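Local atomic coordinates of protocadherin gamma-B3 (Homo sapiens, PDB entry 5K8R), a protein that probably mediates calcium-dependent cell adhesion through its extracellular cadherin repeats and may help to establish and maintain specific neuronal connections in the brain. Residues G18-D23 with G52-S57; L74-V79 with F87-L92; E322-Q327 with T409-D414; C354-N359 with Y388-T393. All coordinates share one frame; numbering follows the deposited sequence.

Contact 1 (G18-D23 with G52-S57); sequences GNLAKD and GNLLVS
Leu-20 and Leu-54 meet on the buried side of this contact, where CD1 of Leu-20 lies 3.8 Å from CB of Leu-54 and just as near its CD1. Leucine suits both places, since a branched apolar end can fill space between the two segments without any polar partner. Nearby, CB of Ala-21 packs 3.7 Å from CA of Gly-52. Any side chain on Gly-52 would collide with that methyl, and its positive phi of 88° would press a CB against the preceding carbonyl, which makes glycine the fitting residue twice over.

Backbone bonds fix these groups. Gly-18 N donates to Leu-54 O at 3.0 Å, in the carbonyl plane on a lone pair, while the return bond from Leu-54 N to Gly-18 O is weak. Ala-21 N reaches Gly-52 O at 3.0 Å, nearly straight at 164°. A water accepts from Lys-22 N and makes a weak bond to Gly-52 O.

Further out, the short helix 20-23 is closed by Asp-23 N to Asn-19 O, and Asp-23 OD2 bonds Tyr-5 OH. Val-47 touches both leucines.

The chemistry thus divides: main-chain carbonyls and N-H groups anchor the end of strand 16-19 and the first helical turn to 52-54, and apolar side chains meet on the inner side of this part of the first cadherin repeat.

Contact 2 (L74-V79 with F87-L92); sequences LEFEMV and FHVTVL
Phe-76 and Val-89 lie side by side across a hydrogen-bonded antiparallel pair, and their contact centres the apolar side of this hairpin. Val-89 CB sits over the ring face, 4.0 Å from the centroid, a CH-pi contact, while Val-91 CG2 comes to the ring edge, 3.7 Å from Phe-76 CE2. Phe-76 CG takes the crowded position between backbone N and carbonyl carbon (chi1 57°), with the ring alongside Val-89. Beta-branched valines suit these strand positions, offering compact methyl surfaces to the flat ring. At the end of the row, the bend of Met-78 at chi3 brings CE beside the Phe-87 ring, 3.6 Å from CD2, and the edge of that ring meets Met-78 O.

The other side carries the polar residues. His-88 ND1 donates to Glu-77 OE2 at 2.9 Å, meeting the oxygen from above the carboxylate plane, 68° out of it. The bend of Glu-77 at chi2 (-82°) swings CD back over the neighbouring strand. This bond gives the buried carboxylate a partner and would probably favour a protonated, positively charged imidazole. Glu-75 lies alongside Thr-90, its CG 3.6 Å from the methyl CG2.

Main-chain bonds join Leu-74 with Val-91 and Phe-76 with Val-89 in both directions; Met-78 N donates to Phe-87 O, the reverse bond being weak. Glu-77 and Val-79 also pack on Lys-340 and Leu-338 of the second subunit. Strands 73-80 and 85-94 form the last hairpin of the cadherin repeat, a Greek-key beta sandwich, here contributing to an antiparallel dimer.

Contact 3 (E322-Q327 with T409-D414); sequences ESQHIQ and TLHILD
His-411 N donates to Gln-324 O at 2.8 Å, almost straight at 174°, and opens a short parallel ladder. Ile-326 then uses both of its main-chain groups: its N bonds His-411 O at 2.7 Å, and its O accepts from Leu-413 N. One residue thus grips the two that flank Ile-412, the usual parallel pattern.

Apolar contacts line the buried side. Ile-326 CD1 rests 3.6 Å from Leu-410 CB, its CG1 anti to the carbonyl carbon (chi1 -51°), and Ile-326 CB meets Ile-412 CD1 at 3.9 Å. Isoleucine fits here, since its branching suits an extended backbone and its longer arm reaches Leu-410, two residues back along the partner strand from its mate Ile-412.

On the other side, Leu-413 CD1 covers His-325 CB at 3.7 Å. The two imidazoles come near by their CD2 atoms, that of His-411 at the edge of the His-325 ring; their NE2 atoms stay 5.6 Å apart, so double protonation would probably be mildly unfavourable.

Gln-324 stretches its extended chain past Thr-409 O, with CB 3.2 Å from that oxygen. An alanine here would keep CB but would probably leave Thr-409 O without the neighbouring CG and CD, opening a gap beside it.

Ser-323 and Gln-324, both in left-handed backbone conformations, form the bend that carries the chain from strand 316-321 in one sheet to strand 325-327 in the other. Strand 325-327 is the outermost strand of its sheet within the chain, beside 403-413, whose other neighbour is 387-396, while Val-336 of strand 335-342 packs on Ile-326 and Leu-410 from the facing sheet.

Contact 4 (C354-N359 with Y388-T393); sequences CQLKGN and YNVTIT
Leu-356 reaches with CD1 between two residues of the neighbouring strand, 3.6 Å from Ile-392 CD1 and 3.7 Å from Val-390 CG1. Its CG lies anti to the backbone N (chi1 -172°), and chi2, an unstaggered 24°, places CD1 against both. Cys-354 adds its SG 3.6 Å from Ile-392 CG2, a small, weakly polar atom well suited to a buried place.

Around this centre runs the antiparallel backbone pairing. Gln-355 N and Thr-393 O, and Thr-393 N and Gln-355 O, bond at 2.9 Å each, both nearly along the C=O axis. Lys-357 N reaches Thr-391 O over a longer 3.3 Å.

The polar edge holds a second donor for Gln-355 O: Thr-393 OG1, at 3.1 Å and 63° out of the carbonyl plane, so a single oxygen is gripped twice by one residue. A valine in place of Thr-393 has no hydroxyl, so Gln-355 O would probably be held here by the backbone N-H alone. Lys-357 lies alongside Thr-391, its aliphatic CE 3.7 Å from the methyl CG2, while Thr-391 OG1 bonds Thr-407 OG1. Threonine thus offers both methyl and hydroxyl at 391, and its hydroxyl at 393.

Strand 352-357 is the outermost strand of its sheet within the chain, and 387-396 separates it from 403-413. Ile-364 and Leu-374, from strands 362-366 and 371-376 of the facing sheet, cover the apolar side.

The contacts form two pairs at the far ends of an elongated chain, contacts 1 and 3 lying about 158 Å apart between centres. In the first cadherin repeat, contacts 1 and 2 face each other across the sandwich: Leu-54 CD2 meets Phe-76 CZ at 3.6 Å, and Leu-20 CD1 meets Met-78 SD at 3.7 Å. In the fourth, contacts 3 and 4 share one sheet, where Thr-409 OG1 probably bonds Asn-389 OD1 at 2.7 Å. The side chains of Leu-74 and Cys-354 lie about 12 and 13 Å from bound calcium ions, that of Ile-412 about 7 Å from a sodium ion. In the antiparallel dimer the first repeat of one subunit meets the fourth of the other: Glu-322 OE2 bonds Lys-82 N of the second subunit.

Contact 1 (G18-D23 with G52-S57)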
loop_
_atom_site.group_PDB
_atom_site.type_symbol
_atom_site.label_atom_id
_atom_site.label_comp_id
_atom_site.label_asym_id
_atom_site.label_seq_id
_atom_site.Cartn_x
_atom_site.Cartn_y
_atom_site.Cartn_z
ATOM N N GLY A 18 -19.693 -65.723 9.730
ATOM C CA GLY A 18 -20.669 -66.551 9.046
ATOM C C GLY A 18 -20.465 -68.018 9.344
ATOM O O GLY A 18 -19.567 -68.408 10.095
ATOM N N ASN A 19 -21.329 -68.833 8.743
ATOM C CA ASN A 19 -21.253 -70.287 8.831
ATOM C C ASN A 19 -20.741 -70.796 7.486
ATOM O O ASN A 19 -21.509 -71.248 6.635
ATOM C CB ASN A 19 -22.618 -70.892 9.189
ATOM C CG ASN A 19 -23.250 -70.238 10.406
ATOM O OD1 ASN A 19 -22.845 -70.486 11.543
ATOM N ND2 ASN A 19 -24.258 -69.407 10.172
ATOM N N LEU A 20 -19.421 -70.717 7.301
ATOM C CA LEU A 20 -18.829 -71.048 6.007
ATOM C C LEU A 20 -19.114 -72.489 5.608
ATOM O O LEU A 20 -19.415 -72.770 4.442
ATOM C CB LEU A 20 -17.322 -70.793 6.037
ATOM C CG LEU A 20 -16.850 -69.503 5.369
ATOM C CD1 LEU A 20 -15.334 -69.411 5.408
ATOM C CD2 LEU A 20 -17.360 -69.435 3.938
ATOM N N ALA A 21 -19.027 -73.417 6.561
ATOM C CA ALA A 21 -19.275 -74.820 6.248
ATOM C C ALA A 21 -20.715 -75.035 5.801
ATOM O O ALA A 21 -20.969 -75.658 4.764
ATOM C CB ALA A 21 -18.948 -75.690 7.459
ATOM N N LYS A 22 -21.673 -74.516 6.571
ATOM C CA LYS A 22 -23.078 -74.675 6.210
ATOM C C LYS A 22 -23.390 -73.998 4.882
ATOM O O LYS A 22 -24.123 -74.549 4.051
ATOM C CB LYS A 22 -23.971 -74.113 7.316
ATOM C CG LYS A 22 -25.440 -74.034 6.936
ATOM C CD LYS A 22 -26.215 -73.135 7.884
ATOM C CE LYS A 22 -27.642 -72.932 7.400
ATOM N NZ LYS A 22 -28.398 -71.991 8.271
ATOM N N ASP A 23 -22.835 -72.806 4.659
ATOM C CA ASP A 23 -23.174 -72.037 3.468
ATOM C C ASP A 23 -22.538 -72.598 2.201
ATOM O O ASP A 23 -23.036 -72.322 1.103
ATOM C CB ASP A 23 -22.762 -70.578 3.655
ATOM C CG ASP A 23 -23.526 -69.895 4.773
ATOM O OD1 ASP A 23 -24.645 -70.348 5.092
ATOM O OD2 ASP A 23 -23.008 -68.904 5.331
ATOM N N GLY A 52 -17.028 -75.009 11.514
ATOM C CA GLY A 52 -16.947 -74.366 10.218
ATOM C C GLY A 52 -17.370 -72.916 10.188
ATOM O O GLY A 52 -17.836 -72.441 9.146
ATOM N N ASN A 53 -17.216 -72.191 11.292
ATOM C CA ASN A 53 -17.657 -70.804 11.370
ATOM C C ASN A 53 -16.507 -69.859 11.049
ATOM O O ASN A 53 -15.427 -69.958 11.640
ATOM C CB ASN A 53 -18.220 -70.491 12.757
ATOM C CG ASN A 53 -19.464 -71.293 13.076
ATOM O OD1 ASN A 53 -20.130 -71.811 12.180
ATOM N ND2 ASN A 53 -19.788 -71.395 14.360
ATOM N N LEU A 54 -16.745 -68.949 10.108
ATOM C CA LEU A 54 -15.816 -67.859 9.834
ATOM C C LEU A 54 -15.982 -66.792 10.909
ATOM O O LEU A 54 -17.088 -66.266 11.102
ATOM C CB LEU A 54 -16.069 -67.278 8.446
ATOM C CG LEU A 54 -15.039 -66.270 7.937
ATOM C CD1 LEU A 54 -13.686 -66.940 7.765
ATOM C CD2 LEU A 54 -15.502 -65.643 6.632
ATOM N N LEU A 55 -14.886 -66.478 11.602
ATOM C CA LEU A 55 -14.890 -65.576 12.744
ATOM C C LEU A 55 -13.828 -64.497 12.569
ATOM O O LEU A 55 -12.847 -64.668 11.838
ATOM C CB LEU A 55 -14.630 -66.327 14.059
ATOM C CG LEU A 55 -15.483 -67.553 14.383
ATOM C CD1 LEU A 55 -15.013 -68.193 15.679
ATOM C CD2 LEU A 55 -16.951 -67.181 14.475
ATOM N N VAL A 56 -14.036 -63.384 13.274
ATOM C CA VAL A 56 -13.077 -62.284 13.270
ATOM C C VAL A 56 -11.866 -62.665 14.110
ATOM O O VAL A 56 -11.998 -63.078 15.270
ATOM C CB VAL A 56 -13.729 -60.995 13.794
ATOM C CG1 VAL A 56 -12.689 -59.900 13.951
ATOM C CG2 VAL A 56 -14.842 -60.540 12.864
ATOM N N SER A 57 -10.675 -62.516 13.530
ATOM C CA SER A 57 -9.437 -62.902 14.195
ATOM C C SER A 57 -8.652 -61.724 14.752
ATOM O O SER A 57 -7.936 -61.888 15.745
ATOM C CB SER A 57 -8.540 -63.684 13.231
ATOM O OG SER A 57 -7.308 -64.025 13.843
HETATM O O HOH W 1 -20.607 -73.508 9.270
#

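Contact 2 (L74-V79 with F87-L92)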
loop_
_atom_site.group_PDB
_atom_site.type_symbol
_atom_site.label_atom_id
_atom_site.label_comp_id
_atom_site.label_asym_id
_atom_site.label_seq_id
_atom_site.Cartn_x
_atom_site.Cartn_y
_atom_site.Cartn_z
ATOM N N LEU A 74 -12.822 -57.594 1.350
ATOM C CA LEU A 74 -11.672 -58.428 1.673
ATOM C C LEU A 74 -11.876 -59.791 1.029
ATOM O O LEU A 74 -12.803 -60.521 1.396
ATOM C CB LEU A 74 -11.496 -58.567 3.185
ATOM C CG LEU A 74 -11.077 -57.317 3.959
ATOM C CD1 LEU A 74 -11.055 -57.596 5.452
ATOM C CD2 LEU A 74 -9.717 -56.827 3.485
ATOM N N GLU A 75 -11.016 -60.131 0.075
ATOM C CA GLU A 75 -11.123 -61.374 -0.676
ATOM C C GLU A 75 -10.035 -62.337 -0.224
ATOM O O GLU A 75 -8.858 -61.967 -0.168
ATOM C CB GLU A 75 -11.008 -61.114 -2.181
ATOM C CG GLU A 75 -11.913 -60.000 -2.682
ATOM C CD GLU A 75 -12.063 -60.001 -4.190
ATOM O OE1 GLU A 75 -11.280 -60.698 -4.869
ATOM O OE2 GLU A 75 -12.969 -59.307 -4.696
ATOM N N PHE A 76 -10.431 -63.566 0.100
ATOM C CA PHE A 76 -9.478 -64.595 0.489
ATOM C C PHE A 76 -10.003 -65.948 0.025
ATOM O O PHE A 76 -11.098 -66.056 -0.534
ATOM C CB PHE A 76 -9.219 -64.571 2.001
ATOM C CG PHE A 76 -10.459 -64.718 2.837
ATOM C CD1 PHE A 76 -10.925 -65.972 3.196
ATOM C CD2 PHE A 76 -11.152 -63.601 3.272
ATOM C CE1 PHE A 76 -12.063 -66.111 3.968
ATOM C CE2 PHE A 76 -12.292 -63.732 4.045
ATOM C CZ PHE A 76 -12.747 -64.989 4.393
ATOM N N GLU A 77 -9.207 -66.986 0.264
ATOM C CA GLU A 77 -9.519 -68.341 -0.170
ATOM C C GLU A 77 -9.536 -69.261 1.042
ATOM O O GLU A 77 -8.551 -69.329 1.787
ATOM C CB GLU A 77 -8.499 -68.835 -1.199
ATOM C CG GLU A 77 -8.402 -67.981 -2.454
ATOM C CD GLU A 77 -9.485 -68.298 -3.467
ATOM O OE1 GLU A 77 -10.221 -69.287 -3.265
ATOM O OE2 GLU A 77 -9.599 -67.559 -4.468
ATOM N N MET A 78 -10.651 -69.959 1.240
ATOM C CA MET A 78 -10.726 -71.029 2.225
ATOM C C MET A 78 -10.443 -72.349 1.520
ATOM O O MET A 78 -11.164 -72.726 0.589
ATOM C CB MET A 78 -12.097 -71.074 2.900
ATOM C CG MET A 78 -12.192 -72.133 3.992
ATOM S SD MET A 78 -13.872 -72.692 4.336
ATOM C CE MET A 78 -14.208 -73.673 2.877
ATOM N N VAL A 79 -9.390 -73.034 1.955
ATOM C CA VAL A 79 -8.997 -74.298 1.348
ATOM C C VAL A 79 -9.401 -75.526 2.157
ATOM O O VAL A 79 -9.245 -75.569 3.377
ATOM C CB VAL A 79 -7.477 -74.349 1.097
ATOM C CG1 VAL A 79 -6.720 -74.272 2.413
ATOM C CG2 VAL A 79 -7.109 -75.613 0.336
ATOM N N PHE A 87 -12.056 -72.273 -2.128
ATOM C CA PHE A 87 -13.392 -71.706 -1.963
ATOM C C PHE A 87 -13.233 -70.208 -1.750
ATOM O O PHE A 87 -12.827 -69.773 -0.668
ATOM C CB PHE A 87 -14.137 -72.355 -0.798
ATOM C CG PHE A 87 -14.401 -73.820 -0.990
ATOM C CD1 PHE A 87 -15.504 -74.248 -1.711
ATOM C CD2 PHE A 87 -13.549 -74.770 -0.451
ATOM C CE1 PHE A 87 -15.751 -75.595 -1.891
ATOM C CE2 PHE A 87 -13.792 -76.120 -0.627
ATOM C CZ PHE A 87 -14.895 -76.532 -1.348
ATOM N N HIS A 88 -13.549 -69.425 -2.777
ATOM C CA HIS A 88 -13.344 -67.985 -2.713
ATOM C C HIS A 88 -14.398 -67.342 -1.821
ATOM O O HIS A 88 -15.599 -67.568 -1.997
ATOM C CB HIS A 88 -13.390 -67.377 -4.114
ATOM C CG HIS A 88 -12.972 -65.940 -4.162
ATOM N ND1 HIS A 88 -11.658 -65.544 -4.044
ATOM C CD2 HIS A 88 -13.696 -64.805 -4.308
ATOM C CE1 HIS A 88 -11.588 -64.226 -4.117
ATOM N NE2 HIS A 88 -12.811 -63.754 -4.278
ATOM N N VAL A 89 -13.944 -66.542 -0.860
ATOM C CA VAL A 89 -14.819 -65.843 0.071
ATOM C C VAL A 89 -14.500 -64.357 0.001
ATOM O O VAL A 89 -13.325 -63.967 0.017
ATOM C CB VAL A 89 -14.660 -66.365 1.511
ATOM C CG1 VAL A 89 -15.641 -65.666 2.441
ATOM C CG2 VAL A 89 -14.852 -67.873 1.560
ATOM N N THR A 90 -15.541 -63.535 -0.085
ATOM C CA THR A 90 -15.408 -62.087 -0.039
ATOM C C THR A 90 -16.240 -61.547 1.115
ATOM O O THR A 90 -17.387 -61.958 1.310
ATOM C CB THR A 90 -15.844 -61.439 -1.360
ATOM O OG1 THR A 90 -17.184 -61.834 -1.668
ATOM C CG2 THR A 90 -14.933 -61.879 -2.492
ATOM N N VAL A 91 -15.654 -60.634 1.886
ATOM C CA VAL A 91 -16.294 -60.064 3.067
ATOM C C VAL A 91 -16.309 -58.552 2.902
ATOM O O VAL A 91 -15.249 -57.911 2.890
ATOM C CB VAL A 91 -15.580 -60.465 4.364
ATOM C CG1 VAL A 91 -16.311 -59.888 5.569
ATOM C CG2 VAL A 91 -15.477 -61.978 4.472
ATOM N N LEU A 92 -17.508 -57.984 2.823
ATOM C CA LEU A 92 -17.673 -56.541 2.712
ATOM C C LEU A 92 -17.567 -55.939 4.112
ATOM O O LEU A 92 -18.220 -56.402 5.046
ATOM C CB LEU A 92 -19.025 -56.198 2.086
ATOM C CG LEU A 92 -19.361 -54.710 1.974
ATOM C CD1 LEU A 92 -18.372 -54.003 1.059
ATOM C CD2 LEU A 92 -20.787 -54.517 1.480
#

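Contact 3 (E322-Q327 with T409-D414)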
loop_
_atom_site.group_PDB
_atom_site.type_symbol
_atom_site.label_atom_id
_atom_site.label_comp_id
_atom_site.label_asym_id
_atom_site.label_seq_id
_atom_site.Cartn_x
_atom_site.Cartn_y
_atom_site.Cartn_z
ATOM N N GLU A 322 20.557 78.781 3.716
ATOM C CA GLU A 322 21.005 79.633 2.613
ATOM C C GLU A 322 22.533 79.614 2.554
ATOM O O GLU A 322 23.219 80.568 2.926
ATOM C CB GLU A 322 20.473 81.051 2.778
ATOM C CG GLU A 322 18.963 81.162 2.817
ATOM C CD GLU A 322 18.486 82.597 2.704
ATOM O OE1 GLU A 322 19.339 83.497 2.544
ATOM O OE2 GLU A 322 17.260 82.825 2.774
ATOM N N SER A 323 23.056 78.485 2.074
ATOM C CA SER A 323 24.499 78.251 1.990
ATOM C C SER A 323 25.170 78.392 3.353
ATOM O O SER A 323 26.343 78.767 3.442
ATOM C CB SER A 323 25.157 79.184 0.968
ATOM O OG SER A 323 24.525 79.087 -0.297
ATOM N N GLN A 324 24.423 78.097 4.421
ATOM C CA GLN A 324 24.914 78.199 5.796
ATOM C C GLN A 324 25.381 79.618 6.115
ATOM O O GLN A 324 26.375 79.823 6.815
ATOM C CB GLN A 324 26.031 77.186 6.061
ATOM C CG GLN A 324 25.646 75.746 5.760
ATOM C CD GLN A 324 26.778 74.773 6.026
ATOM O OE1 GLN A 324 27.861 75.168 6.458
ATOM N NE2 GLN A 324 26.533 73.494 5.770
ATOM N N HIS A 325 24.652 80.608 5.604
ATOM C CA HIS A 325 25.007 82.012 5.756
ATOM C C HIS A 325 23.895 82.761 6.476
ATOM O O HIS A 325 22.709 82.491 6.262
ATOM C CB HIS A 325 25.272 82.668 4.397
ATOM C CG HIS A 325 26.479 82.135 3.691
ATOM N ND1 HIS A 325 26.668 82.275 2.332
ATOM C CD2 HIS A 325 27.562 81.468 4.155
ATOM C CE1 HIS A 325 27.813 81.713 1.989
ATOM N NE2 HIS A 325 28.376 81.217 3.077
ATOM N N ILE A 326 24.287 83.700 7.335
ATOM C CA ILE A 326 23.357 84.585 8.029
ATOM C C ILE A 326 23.935 85.992 8.001
ATOM O O ILE A 326 25.107 86.191 8.335
ATOM C CB ILE A 326 23.107 84.151 9.487
ATOM C CG1 ILE A 326 22.717 82.675 9.570
ATOM C CG2 ILE A 326 22.023 85.012 10.117
ATOM C CD1 ILE A 326 22.682 82.151 10.984
ATOM N N GLN A 327 23.120 86.966 7.607
ATOM C CA GLN A 327 23.527 88.360 7.689
ATOM C C GLN A 327 23.381 88.856 9.122
ATOM O O GLN A 327 22.391 88.558 9.797
ATOM C CB GLN A 327 22.700 89.221 6.735
ATOM C CG GLN A 327 22.957 88.920 5.264
ATOM C CD GLN A 327 22.184 89.836 4.336
ATOM O OE1 GLN A 327 21.346 90.622 4.776
ATOM N NE2 GLN A 327 22.465 89.739 3.041
ATOM N N THR A 409 27.125 74.368 10.774
ATOM C CA THR A 409 27.857 75.600 11.034
ATOM C C THR A 409 27.216 76.732 10.241
ATOM O O THR A 409 27.146 76.670 9.010
ATOM C CB THR A 409 29.333 75.453 10.663
ATOM O OG1 THR A 409 29.942 74.464 11.502
ATOM C CG2 THR A 409 30.060 76.777 10.840
ATOM N N LEU A 410 26.752 77.757 10.948
ATOM C CA LEU A 410 26.113 78.920 10.347
ATOM C C LEU A 410 27.062 80.106 10.452
ATOM O O LEU A 410 27.437 80.510 11.558
ATOM C CB LEU A 410 24.786 79.225 11.038
ATOM C CG LEU A 410 23.782 78.073 11.054
ATOM C CD1 LEU A 410 22.681 78.343 12.063
ATOM C CD2 LEU A 410 23.200 77.852 9.665
ATOM N N HIS A 411 27.446 80.657 9.304
ATOM C CA HIS A 411 28.395 81.759 9.256
ATOM C C HIS A 411 27.663 83.094 9.292
ATOM O O HIS A 411 26.591 83.246 8.700
ATOM C CB HIS A 411 29.257 81.666 7.996
ATOM C CG HIS A 411 29.923 80.337 7.820
ATOM N ND1 HIS A 411 31.117 80.015 8.428
ATOM C CD2 HIS A 411 29.558 79.246 7.106
ATOM C CE1 HIS A 411 31.460 78.784 8.096
ATOM N NE2 HIS A 411 30.532 78.294 7.294
ATOM N N ILE A 412 28.252 84.059 9.993
ATOM C CA ILE A 412 27.690 85.398 10.126
ATOM C C ILE A 412 28.396 86.319 9.141
ATOM O O ILE A 412 29.632 86.385 9.117
ATOM C CB ILE A 412 27.824 85.919 11.567
ATOM C CG1 ILE A 412 27.237 84.906 12.553
ATOM C CG2 ILE A 412 27.133 87.263 11.717
ATOM C CD1 ILE A 412 25.778 84.584 12.300
ATOM N N LEU A 413 27.617 87.026 8.329
ATOM C CA LEU A 413 28.141 87.898 7.290
ATOM C C LEU A 413 27.924 89.359 7.662
ATOM O O LEU A 413 27.071 89.696 8.488
ATOM C CB LEU A 413 27.478 87.600 5.941
ATOM C CG LEU A 413 27.494 86.140 5.479
ATOM C CD1 LEU A 413 26.800 85.998 4.133
ATOM C CD2 LEU A 413 28.915 85.605 5.412
ATOM N N ASP A 414 28.712 90.230 7.036
ATOM C CA ASP A 414 28.608 91.666 7.271
ATOM C C ASP A 414 27.322 92.228 6.674
ATOM O O ASP A 414 26.887 91.805 5.603
ATOM C CB ASP A 414 29.819 92.397 6.688
ATOM C CG ASP A 414 31.115 92.025 7.381
ATOM O OD1 ASP A 414 31.086 91.769 8.604
ATOM O OD2 ASP A 414 32.163 91.990 6.704
#

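Contact 4 (C354-N359 with Y388-T393)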
loop_
_atom_site.group_PDB
_atom_site.type_symbol
_atom_site.label_atom_id
_atom_site.label_comp_id
_atom_site.label_asym_id
_atom_site.label_seq_id
_atom_site.Cartn_x
_atom_site.Cartn_y
_atom_site.Cartn_z
ATOM N N CYS A 354 12.038 67.069 18.643
ATOM C CA CYS A 354 13.207 67.752 18.110
ATOM C C CYS A 354 13.504 68.977 18.962
ATOM O O CYS A 354 12.618 69.808 19.189
ATOM C CB CYS A 354 12.985 68.156 16.652
ATOM S SG CYS A 354 14.321 69.131 15.934
ATOM N N GLN A 355 14.745 69.090 19.428
ATOM C CA GLN A 355 15.122 70.163 20.333
ATOM C C GLN A 355 16.522 70.661 19.999
ATOM O O GLN A 355 17.288 70.017 19.272
ATOM C CB GLN A 355 15.037 69.712 21.797
ATOM C CG GLN A 355 15.669 68.361 22.073
ATOM C CD GLN A 355 15.363 67.854 23.468
ATOM O OE1 GLN A 355 14.529 68.418 24.177
ATOM N NE2 GLN A 355 16.039 66.784 23.871
ATOM N N LEU A 356 16.843 71.827 20.554
ATOM C CA LEU A 356 18.083 72.544 20.290
ATOM C C LEU A 356 18.966 72.484 21.531
ATOM O O LEU A 356 18.546 72.905 22.614
ATOM C CB LEU A 356 17.788 73.993 19.902
ATOM C CG LEU A 356 18.938 74.869 19.404
ATOM C CD1 LEU A 356 20.053 74.015 18.832
ATOM C CD2 LEU A 356 18.432 75.864 18.369
ATOM N N LYS A 357 20.183 71.968 21.369
ATOM C CA LYS A 357 21.128 71.809 22.468
ATOM C C LYS A 357 22.137 72.951 22.421
ATOM O O LYS A 357 22.962 73.022 21.505
ATOM C CB LYS A 357 21.833 70.456 22.386
ATOM C CG LYS A 357 22.812 70.199 23.521
ATOM C CD LYS A 357 23.631 68.941 23.277
ATOM C CE LYS A 357 24.543 69.104 22.071
ATOM N NZ LYS A 357 25.374 67.893 21.829
ATOM N N GLY A 358 22.076 73.821 23.406
ATOM C CA GLY A 358 22.993 74.923 23.487
ATOM C C GLY A 358 22.290 76.204 23.811
ATOM O O GLY A 358 21.086 76.257 23.871
ATOM N N ASN A 359 23.065 77.248 24.021
ATOM C CA ASN A 359 22.498 78.543 24.323
ATOM C C ASN A 359 22.931 79.483 23.226
ATOM O O ASN A 359 23.832 80.256 23.365
ATOM C CB ASN A 359 22.916 79.026 25.703
ATOM C CG ASN A 359 22.305 78.203 26.829
ATOM O OD1 ASN A 359 21.109 78.264 27.101
ATOM N ND2 ASN A 359 23.138 77.443 27.501
ATOM N N TYR A 388 28.361 80.073 14.274
ATOM C CA TYR A 388 27.732 79.293 15.330
ATOM C C TYR A 388 27.657 77.835 14.901
ATOM O O TYR A 388 27.240 77.536 13.779
ATOM C CB TYR A 388 26.326 79.810 15.647
ATOM C CG TYR A 388 26.284 81.202 16.234
ATOM C CD1 TYR A 388 26.150 82.315 15.416
ATOM C CD2 TYR A 388 26.363 81.401 17.606
ATOM C CE1 TYR A 388 26.103 83.591 15.947
ATOM C CE2 TYR A 388 26.319 82.673 18.147
ATOM C CZ TYR A 388 26.187 83.764 17.312
ATOM O OH TYR A 388 26.142 85.034 17.841
ATOM N N ASN A 389 28.058 76.936 15.794
ATOM C CA ASN A 389 27.938 75.496 15.568
ATOM C C ASN A 389 26.653 75.041 16.252
ATOM O O ASN A 389 26.639 74.708 17.436
ATOM C CB ASN A 389 29.163 74.756 16.093
ATOM C CG ASN A 389 30.408 75.047 15.278
ATOM O OD1 ASN A 389 30.366 75.082 14.049
ATOM N ND2 ASN A 389 31.525 75.263 15.963
ATOM N N VAL A 390 25.563 75.033 15.490
ATOM C CA VAL A 390 24.240 74.721 16.019
ATOM C C VAL A 390 24.016 73.216 15.932
ATOM O O VAL A 390 24.060 72.634 14.844
ATOM C CB VAL A 390 23.147 75.486 15.259
ATOM C CG1 VAL A 390 21.772 75.052 15.732
ATOM C CG2 VAL A 390 23.329 76.985 15.441
ATOM N N THR A 391 23.770 72.589 17.080
ATOM C CA THR A 391 23.530 71.153 17.165
ATOM C C THR A 391 22.045 70.912 17.402
ATOM O O THR A 391 21.489 71.375 18.403
ATOM C CB THR A 391 24.358 70.519 18.283
ATOM O OG1 THR A 391 25.752 70.639 17.977
ATOM C CG2 THR A 391 24.003 69.048 18.436
ATOM N N ILE A 392 21.411 70.189 16.482
ATOM C CA ILE A 392 20.003 69.827 16.585
ATOM C C ILE A 392 19.917 68.364 16.992
ATOM O O ILE A 392 20.617 67.512 16.428
ATOM C CB ILE A 392 19.267 70.074 15.258
ATOM C CG1 ILE A 392 19.427 71.531 14.820
ATOM C CG2 ILE A 392 17.796 69.717 15.391
ATOM C CD1 ILE A 392 18.845 72.531 15.794
ATOM N N THR A 393 19.066 68.069 17.974
ATOM C CA THR A 393 18.900 66.711 18.474
ATOM C C THR A 393 17.464 66.254 18.267
ATOM O O THR A 393 16.524 67.047 18.394
ATOM C CB THR A 393 19.268 66.609 19.960
ATOM O OG1 THR A 393 18.466 67.522 20.719
ATOM C CG2 THR A 393 20.738 66.939 20.170
#